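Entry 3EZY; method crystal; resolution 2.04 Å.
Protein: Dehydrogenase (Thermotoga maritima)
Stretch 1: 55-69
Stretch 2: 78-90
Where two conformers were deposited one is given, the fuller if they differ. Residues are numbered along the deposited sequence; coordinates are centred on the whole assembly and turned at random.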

ATOM      1  N   ASP A  55      40.720 -11.976 -30.223  1.00 29.20           N
ATOM      2  CA  ASP A  55      40.673 -10.702 -30.942  1.00 28.60           C
ATOM      3  C   ASP A  55      39.251 -10.456 -31.437  1.00 26.76           C
ATOM      4  O   ASP A  55      38.744 -11.234 -32.210  1.00 26.25           O
ATOM      5  CB  ASP A  55      41.617 -10.811 -32.132  1.00 29.19           C
ATOM      6  CG  ASP A  55      41.596  -9.577 -33.018  1.00 33.14           C
ATOM      7  OD1 ASP A  55      40.824  -8.618 -32.728  1.00 35.46           O
ATOM      8  OD2 ASP A  55      42.365  -9.582 -34.011  1.00 35.76           O
ATOM      9  N   PRO A  56      38.602  -9.376 -30.988  1.00 26.00           N
ATOM     10  CA  PRO A  56      37.177  -9.178 -31.337  1.00 26.18           C
ATOM     11  C   PRO A  56      36.940  -8.956 -32.820  1.00 25.91           C
ATOM     12  O   PRO A  56      35.823  -9.201 -33.316  1.00 26.24           O
ATOM     13  CB  PRO A  56      36.787  -7.888 -30.595  1.00 26.02           C
ATOM     14  CG  PRO A  56      38.090  -7.220 -30.204  1.00 27.05           C
ATOM     15  CD  PRO A  56      39.104  -8.353 -30.049  1.00 25.58           C
ATOM     16  N   HIS A  57      37.962  -8.472 -33.512  1.00 26.45           N
ATOM     17  CA  HIS A  57      37.911  -8.242 -34.973  1.00 27.17           C
ATOM     18  C   HIS A  57      37.759  -9.542 -35.750  1.00 27.43           C
ATOM     19  O   HIS A  57      37.051  -9.597 -36.746  1.00 26.89           O
ATOM     20  CB  HIS A  57      39.121  -7.445 -35.441  1.00 27.53           C
ATOM     21  CG  HIS A  57      39.070  -6.014 -35.025  1.00 29.98           C
ATOM     22  ND1 HIS A  57      38.331  -5.073 -35.716  1.00 28.64           N
ATOM     23  CD2 HIS A  57      39.614  -5.368 -33.962  1.00 30.45           C
ATOM     24  CE1 HIS A  57      38.441  -3.903 -35.110  1.00 30.19           C
ATOM     25  NE2 HIS A  57      39.215  -4.052 -34.046  1.00 32.24           N
ATOM     26  N   GLU A  58      38.406 -10.598 -35.266  1.00 28.27           N
ATOM     27  CA  GLU A  58      38.149 -11.936 -35.785  0.70 28.51           C
ATOM     28  C   GLU A  58      36.687 -12.363 -35.577  1.00 27.83           C
ATOM     29  O   GLU A  58      36.095 -13.045 -36.419  1.00 26.54           O
ATOM     30  CB  GLU A  58      39.088 -12.951 -35.145  0.70 29.45           C
ATOM     31  CG  GLU A  58      40.581 -12.656 -35.359  0.70 33.81           C
ATOM     32  CD  GLU A  58      40.973 -12.512 -36.832  0.70 39.56           C
ATOM     33  OE1 GLU A  58      40.166 -12.873 -37.715  0.70 41.21           O
ATOM     34  OE2 GLU A  58      42.100 -12.033 -37.110  0.70 43.10           O
ATOM     35  N   LEU A  59      36.096 -12.004 -34.436  1.00 26.99           N
ATOM     36  CA  LEU A  59      34.676 -12.302 -34.246  1.00 24.33           C
ATOM     37  C   LEU A  59      33.808 -11.550 -35.281  1.00 24.23           C
ATOM     38  O   LEU A  59      32.909 -12.108 -35.946  1.00 23.16           O
ATOM     39  CB  LEU A  59      34.243 -11.971 -32.780  1.00 24.35           C
ATOM     40  CG  LEU A  59      32.765 -12.272 -32.440  1.00 22.07           C
ATOM     41  CD1 LEU A  59      32.558 -12.682 -30.960  1.00 17.12           C
ATOM     42  CD2 LEU A  59      31.829 -11.095 -32.831  1.00 22.26           C
ATOM     43  N   ILE A  60      34.027 -10.257 -35.390  1.00 24.04           N
ATOM     44  CA  ILE A  60      33.251  -9.442 -36.311  1.00 24.35           C
ATOM     45  C   ILE A  60      33.361  -9.905 -37.774  1.00 25.77           C
ATOM     46  O   ILE A  60      32.388  -9.833 -38.526  1.00 25.23           O
ATOM     47  CB  ILE A  60      33.689  -7.970 -36.177  1.00 24.25           C
ATOM     48  CG1 ILE A  60      33.206  -7.430 -34.817  1.00 23.38           C
ATOM     49  CG2 ILE A  60      33.220  -7.142 -37.382  1.00 23.23           C
ATOM     50  CD1 ILE A  60      33.976  -6.246 -34.320  1.00 21.47           C
ATOM     51  N   GLU A  61      34.540 -10.371 -38.177  1.00 27.01           N
ATOM     52  CA  GLU A  61      34.784 -10.789 -39.582  1.00 28.26           C
ATOM     53  C   GLU A  61      34.343 -12.233 -39.854  1.00 28.51           C
ATOM     54  O   GLU A  61      34.210 -12.647 -41.004  1.00 28.11           O
ATOM     55  CB  GLU A  61      36.262 -10.547 -39.956  1.00 28.25           C
ATOM     56  CG  GLU A  61      36.647  -9.046 -40.009  1.00 32.77           C
ATOM     57  CD  GLU A  61      38.142  -8.796 -39.801  1.00 38.77           C
ATOM     58  OE1 GLU A  61      38.957  -9.679 -40.140  1.00 42.37           O
ATOM     59  OE2 GLU A  61      38.519  -7.716 -39.303  1.00 38.37           O
ATOM     60  N   ASP A  62      34.078 -12.997 -38.792  1.00 28.53           N
ATOM     61  CA  ASP A  62      33.548 -14.352 -38.964  1.00 28.40           C
ATOM     62  C   ASP A  62      32.271 -14.348 -39.796  1.00 29.09           C
ATOM     63  O   ASP A  62      31.291 -13.718 -39.403  1.00 29.05           O
ATOM     64  CB  ASP A  62      33.254 -14.951 -37.586  1.00 28.50           C
ATOM     65  CG  ASP A  62      32.937 -16.447 -37.646  1.00 27.77           C
ATOM     66  OD1 ASP A  62      32.255 -16.899 -38.591  1.00 25.78           O
ATOM     67  OD2 ASP A  62      33.367 -17.175 -36.726  1.00 28.13           O
ATOM     68  N   PRO A  63      32.255 -15.070 -40.952  1.00 29.32           N
ATOM     69  CA  PRO A  63      31.103 -14.957 -41.827  1.00 28.93           C
ATOM     70  C   PRO A  63      29.871 -15.592 -41.279  1.00 28.30           C
ATOM     71  O   PRO A  63      28.808 -15.335 -41.785  1.00 28.84           O
ATOM     72  CB  PRO A  63      31.543 -15.697 -43.107  1.00 29.81           C
ATOM     73  CG  PRO A  63      32.659 -16.585 -42.653  1.00 30.60           C
ATOM     74  CD  PRO A  63      33.371 -15.755 -41.634  1.00 29.13           C
ATOM     75  N   ASN A  64      29.991 -16.419 -40.252  1.00 26.92           N
ATOM     76  CA  ASN A  64      28.828 -17.064 -39.700  1.00 26.81           C
ATOM     77  C   ASN A  64      28.095 -16.080 -38.771  1.00 26.24           C
ATOM     78  O   ASN A  64      26.933 -16.276 -38.452  1.00 26.92           O
ATOM     79  CB  ASN A  64      29.252 -18.317 -38.901  1.00 26.61           C
ATOM     80  CG  ASN A  64      29.705 -19.459 -39.795  1.00 27.06           C
ATOM     81  OD1 ASN A  64      29.071 -19.726 -40.798  1.00 30.18           O
ATOM     82  ND2 ASN A  64      30.783 -20.133 -39.427  1.00 25.34           N
ATOM     83  N   VAL A  65      28.799 -15.050 -38.318  1.00 26.08           N
ATOM     84  CA  VAL A  65      28.211 -14.072 -37.364  1.00 25.07           C
ATOM     85  C   VAL A  65      27.290 -13.051 -38.050  1.00 24.86           C
ATOM     86  O   VAL A  65      27.734 -12.289 -38.873  1.00 24.47           O
ATOM     87  CB  VAL A  65      29.323 -13.317 -36.584  1.00 25.18           C
ATOM     88  CG1 VAL A  65      28.724 -12.141 -35.743  1.00 23.18           C
ATOM     89  CG2 VAL A  65      30.116 -14.281 -35.681  1.00 23.55           C
ATOM     90  N   ASP A  66      26.006 -13.040 -37.704  1.00 25.43           N
ATOM     91  CA  ASP A  66      25.024 -12.158 -38.386  1.00 26.22           C
ATOM     92  C   ASP A  66      24.869 -10.770 -37.695  1.00 25.82           C
ATOM     93  O   ASP A  66      24.583  -9.748 -38.342  1.00 25.01           O
ATOM     94  CB  ASP A  66      23.660 -12.856 -38.442  1.00 26.73           C
ATOM     95  CG  ASP A  66      23.715 -14.164 -39.197  1.00 30.10           C
ATOM     96  OD1 ASP A  66      24.251 -14.120 -40.328  1.00 32.87           O
ATOM     97  OD2 ASP A  66      23.239 -15.217 -38.684  1.00 29.58           O
ATOM     98  N   ALA A  67      25.075 -10.752 -36.378  1.00 24.56           N
ATOM     99  CA  ALA A  67      24.870  -9.554 -35.576  1.00 23.13           C
ATOM    100  C   ALA A  67      25.780  -9.658 -34.365  1.00 22.19           C
ATOM    101  O   ALA A  67      26.151 -10.743 -33.938  1.00 22.46           O
ATOM    102  CB  ALA A  67      23.380  -9.443 -35.161  1.00 22.53           C
ATOM    103  N   VAL A  68      26.185  -8.519 -33.834  1.00 21.80           N
ATOM    104  CA  VAL A  68      27.188  -8.488 -32.795  1.00 21.00           C
ATOM    105  C   VAL A  68      26.693  -7.667 -31.608  1.00 21.98           C
ATOM    106  O   VAL A  68      26.109  -6.592 -31.796  1.00 22.83           O
ATOM    107  CB  VAL A  68      28.466  -7.817 -33.343  1.00 20.42           C
ATOM    108  CG1 VAL A  68      29.528  -7.721 -32.278  1.00 20.52           C
ATOM    109  CG2 VAL A  68      29.007  -8.589 -34.551  1.00 20.42           C
ATOM    110  N   LEU A  69      26.954  -8.155 -30.391  1.00 20.98           N
ATOM    111  CA  LEU A  69      26.718  -7.364 -29.170  1.00 20.07           C
ATOM    112  C   LEU A  69      28.046  -6.851 -28.650  1.00 20.40           C
ATOM    113  O   LEU A  69      28.874  -7.635 -28.166  1.00 20.92           O
ATOM    114  CB  LEU A  69      26.034  -8.197 -28.073  1.00 19.36           C
ATOM    115  CG  LEU A  69      24.821  -9.048 -28.475  1.00 21.04           C
ATOM    116  CD1 LEU A  69      24.088  -9.669 -27.254  1.00 20.40           C
ATOM    117  CD2 LEU A  69      23.782  -8.297 -29.330  1.00 21.06           C
TER
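Stretch 2, residues 78-90: SELVIACAKAKKH

How do the two backbones run relative to each other? Stretch 2 carries a helix through residues 78-86 that lies along helix 56-61 in nearly the same direction: the N-to-C axes differ by 28° (signed crossing angle -28°) and come within 9.7 Å of each other. Beyond each helix the chain turns into strand pairing. Asp62 to Val65 forms a type I turn; in stretch 2, Lys88, with positive phi (58°), is the first residue to leave helical phi/psi, in a Schellman motif, with Lys88 N bonded to Ala85 O and Lys89 N to Cys84 O. Ala67 and His90 then meet as a parallel bridge, their CA atoms 4.6 Å apart, and Val68 N donates to His90 O at 2.9 Å.

What fills the space between the stretches? Ile60 is central. Its CD1 lies 3.9 Å from Leu80 CD2, its CG1 3.9 Å from Cys84 SG, and its CG2 3.6 Å from Ala87 CB, so its contacts run about two turns, from Leu80 in the helix to Ala87 just past its end. The small side chains of Ala83 and Ala87 point toward stretch 1. Leu80 CD2 also meets Pro56 CB at 3.8 Å and covers one face of the His57 ring, while Val68 CB packs on Cys84 SG at 3.8 Å.

Where does the Lys89 ammonium group end up? Its side chain extends to the end of helix 56-61 and the turn that follows, where backbone carbonyls converge. Lys89 NZ donates to Ile60 O at 2.8 Å and, at 3.0 Å each, to Asp62 O and Val65 O. A water accepts from Lys89 NZ at 3.0 Å and donates to Glu61 O at 2.7 Å; with four acceptors around it, the ammonium group must share its three hydrogens among them. The ammonium group thus ties the helix end and the turn to stretch 2.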

ATOM      1  N   SER A  78      33.621   2.605 -30.011  1.00 25.09           N
ATOM      2  CA  SER A  78      33.661   3.269 -31.292  1.00 26.27           C
ATOM      3  C   SER A  78      34.363   2.401 -32.340  1.00 26.34           C
ATOM      4  O   SER A  78      33.841   2.150 -33.411  1.00 25.91           O
ATOM      5  CB  SER A  78      34.423   4.595 -31.169  1.00 25.67           C
ATOM      6  OG  SER A  78      34.164   5.355 -32.321  1.00 31.07           O
ATOM      7  N   GLU A  79      35.575   1.970 -32.022  1.00 26.23           N
ATOM      8  CA  GLU A  79      36.315   1.133 -32.953  1.00 27.42           C
ATOM      9  C   GLU A  79      35.554  -0.131 -33.366  1.00 25.28           C
ATOM     10  O   GLU A  79      35.487  -0.458 -34.541  1.00 25.00           O
ATOM     11  CB  GLU A  79      37.678   0.731 -32.385  1.00 28.24           C
ATOM     12  CG  GLU A  79      38.357  -0.314 -33.303  1.00 36.95           C
ATOM     13  CD  GLU A  79      39.533  -1.013 -32.627  1.00 45.62           C
ATOM     14  OE1 GLU A  79      39.957  -2.095 -33.104  1.00 48.95           O
ATOM     15  OE2 GLU A  79      40.026  -0.478 -31.601  1.00 50.31           O
ATOM     16  N   LEU A  80      35.000  -0.847 -32.400  1.00 22.98           N
ATOM     17  CA  LEU A  80      34.284  -2.060 -32.681  1.00 21.43           C
ATOM     18  C   LEU A  80      33.028  -1.830 -33.466  1.00 20.94           C
ATOM     19  O   LEU A  80      32.732  -2.601 -34.374  1.00 20.04           O
ATOM     20  CB  LEU A  80      33.959  -2.831 -31.394  1.00 22.35           C
ATOM     21  CG  LEU A  80      35.254  -3.291 -30.693  1.00 23.64           C
ATOM     22  CD1 LEU A  80      34.960  -3.891 -29.322  1.00 23.49           C
ATOM     23  CD2 LEU A  80      35.985  -4.289 -31.648  1.00 24.60           C
ATOM     24  N   VAL A  81      32.254  -0.802 -33.118  1.00 20.62           N
ATOM     25  CA  VAL A  81      30.996  -0.576 -33.854  1.00 20.92           C
ATOM     26  C   VAL A  81      31.303  -0.154 -35.318  1.00 22.05           C
ATOM     27  O   VAL A  81      30.604  -0.541 -36.252  1.00 22.51           O
ATOM     28  CB  VAL A  81      30.128   0.489 -33.152  1.00 21.31           C
ATOM     29  CG1 VAL A  81      29.035   1.035 -34.143  1.00 20.26           C
ATOM     30  CG2 VAL A  81      29.474  -0.096 -31.889  1.00 17.94           C
ATOM     31  N   ILE A  82      32.330   0.665 -35.512  1.00 22.33           N
ATOM     32  CA  ILE A  82      32.671   1.047 -36.907  1.00 24.38           C
ATOM     33  C   ILE A  82      33.169  -0.162 -37.723  1.00 24.40           C
ATOM     34  O   ILE A  82      32.822  -0.331 -38.897  1.00 25.96           O
ATOM     35  CB  ILE A  82      33.677   2.223 -36.950  1.00 25.03           C
ATOM     36  CG1 ILE A  82      33.024   3.473 -36.363  1.00 25.15           C
ATOM     37  CG2 ILE A  82      34.178   2.462 -38.425  1.00 25.75           C
ATOM     38  CD1 ILE A  82      33.963   4.597 -36.113  1.00 29.94           C
ATOM     39  N   ALA A  83      33.945  -1.016 -37.075  1.00 24.42           N
ATOM     40  CA  ALA A  83      34.356  -2.301 -37.617  1.00 24.28           C
ATOM     41  C   ALA A  83      33.157  -3.206 -37.969  1.00 24.58           C
ATOM     42  O   ALA A  83      33.151  -3.862 -39.024  1.00 23.85           O
ATOM     43  CB  ALA A  83      35.299  -3.019 -36.596  1.00 24.97           C
ATOM     44  N   CYS A  84      32.119  -3.267 -37.130  1.00 24.08           N
ATOM     45  CA  CYS A  84      30.912  -3.996 -37.572  1.00 24.10           C
ATOM     46  C   CYS A  84      30.320  -3.376 -38.849  1.00 24.58           C
ATOM     47  O   CYS A  84      29.829  -4.095 -39.721  1.00 24.73           O
ATOM     48  CB  CYS A  84      29.810  -4.036 -36.493  1.00 23.72           C
ATOM     49  SG  CYS A  84      30.269  -4.887 -34.985  1.00 25.76           S
ATOM     50  N   ALA A  85      30.270  -2.054 -38.944  1.00 23.97           N
ATOM     51  CA  ALA A  85      29.649  -1.461 -40.144  1.00 24.39           C
ATOM     52  C   ALA A  85      30.465  -1.837 -41.412  1.00 25.22           C
ATOM     53  O   ALA A  85      29.906  -2.237 -42.430  1.00 25.43           O
ATOM     54  CB  ALA A  85      29.525   0.058 -40.012  1.00 23.48           C
ATOM     55  N   LYS A  86      31.783  -1.783 -41.303  1.00 26.33           N
ATOM     56  CA  LYS A  86      32.673  -2.127 -42.423  1.00 27.98           C
ATOM     57  C   LYS A  86      32.529  -3.596 -42.765  1.00 28.47           C
ATOM     58  O   LYS A  86      32.680  -3.982 -43.919  1.00 29.22           O
ATOM     59  CB  LYS A  86      34.120  -1.772 -42.076  1.00 28.23           C
ATOM     60  CG  LYS A  86      34.328  -0.290 -41.707  1.00 31.59           C
ATOM     61  CD  LYS A  86      34.136   0.627 -42.923  1.00 39.69           C
ATOM     62  CE  LYS A  86      34.654   2.057 -42.699  1.00 42.01           C
ATOM     63  NZ  LYS A  86      35.861   2.099 -41.805  1.00 45.39           N
ATOM     64  N   ALA A  87      32.198  -4.430 -41.774  1.00 27.76           N
ATOM     65  CA  ALA A  87      31.954  -5.840 -42.054  1.00 28.01           C
ATOM     66  C   ALA A  87      30.509  -6.144 -42.434  1.00 27.83           C
ATOM     67  O   ALA A  87      30.160  -7.296 -42.635  1.00 27.26           O
ATOM     68  CB  ALA A  87      32.379  -6.706 -40.883  1.00 28.24           C
ATOM     69  N   LYS A  88      29.667  -5.112 -42.488  1.00 28.11           N
ATOM     70  CA  LYS A  88      28.233  -5.235 -42.786  0.50 28.62           C
ATOM     71  C   LYS A  88      27.511  -6.157 -41.802  1.00 28.75           C
ATOM     72  O   LYS A  88      26.686  -7.012 -42.198  1.00 28.53           O
ATOM     73  CB  LYS A  88      27.976  -5.654 -44.243  0.50 29.45           C
ATOM     74  CG  LYS A  88      26.494  -5.593 -44.689  0.50 30.74           C
ATOM     75  CD  LYS A  88      26.373  -5.748 -46.227  0.50 32.45           C
ATOM     76  CE  LYS A  88      24.915  -5.879 -46.724  0.50 32.76           C
ATOM     77  NZ  LYS A  88      24.332  -7.266 -46.544  0.50 30.12           N
ATOM     78  N   LYS A  89      27.795  -5.957 -40.505  1.00 27.02           N
ATOM     79  CA  LYS A  89      27.127  -6.713 -39.415  1.00 26.43           C
ATOM     80  C   LYS A  89      26.233  -5.808 -38.561  1.00 26.01           C
ATOM     81  O   LYS A  89      26.705  -4.791 -38.059  1.00 24.48           O
ATOM     82  CB  LYS A  89      28.177  -7.322 -38.460  1.00 26.29           C
ATOM     83  CG  LYS A  89      29.173  -8.297 -39.152  1.00 28.27           C
ATOM     84  CD  LYS A  89      28.409  -9.288 -40.065  1.00 25.75           C
ATOM     85  CE  LYS A  89      29.381 -10.184 -40.844  1.00 30.17           C
ATOM     86  NZ  LYS A  89      30.264 -10.968 -39.929  1.00 28.65           N
ATOM     87  N   HIS A  90      24.985  -6.210 -38.325  1.00 24.47           N
ATOM     88  CA  HIS A  90      24.084  -5.463 -37.440  1.00 25.49           C
ATOM     89  C   HIS A  90      24.657  -5.386 -36.031  1.00 24.86           C
ATOM     90  O   HIS A  90      25.243  -6.354 -35.562  1.00 26.33           O
ATOM     91  CB  HIS A  90      22.735  -6.149 -37.412  1.00 24.27           C
ATOM     92  CG  HIS A  90      22.038  -6.108 -38.731  1.00 27.16           C
ATOM     93  ND1 HIS A  90      21.705  -4.925 -39.356  1.00 27.26           N
ATOM     94  CD2 HIS A  90      21.626  -7.104 -39.552  1.00 27.62           C
ATOM     95  CE1 HIS A  90      21.095  -5.197 -40.498  1.00 30.04           C
ATOM     96  NE2 HIS A  90      21.032  -6.510 -40.639  1.00 29.42           N
TER
HETATM   97  O   HOH W   1      31.951 -11.886 -42.235  1.00 30.75           O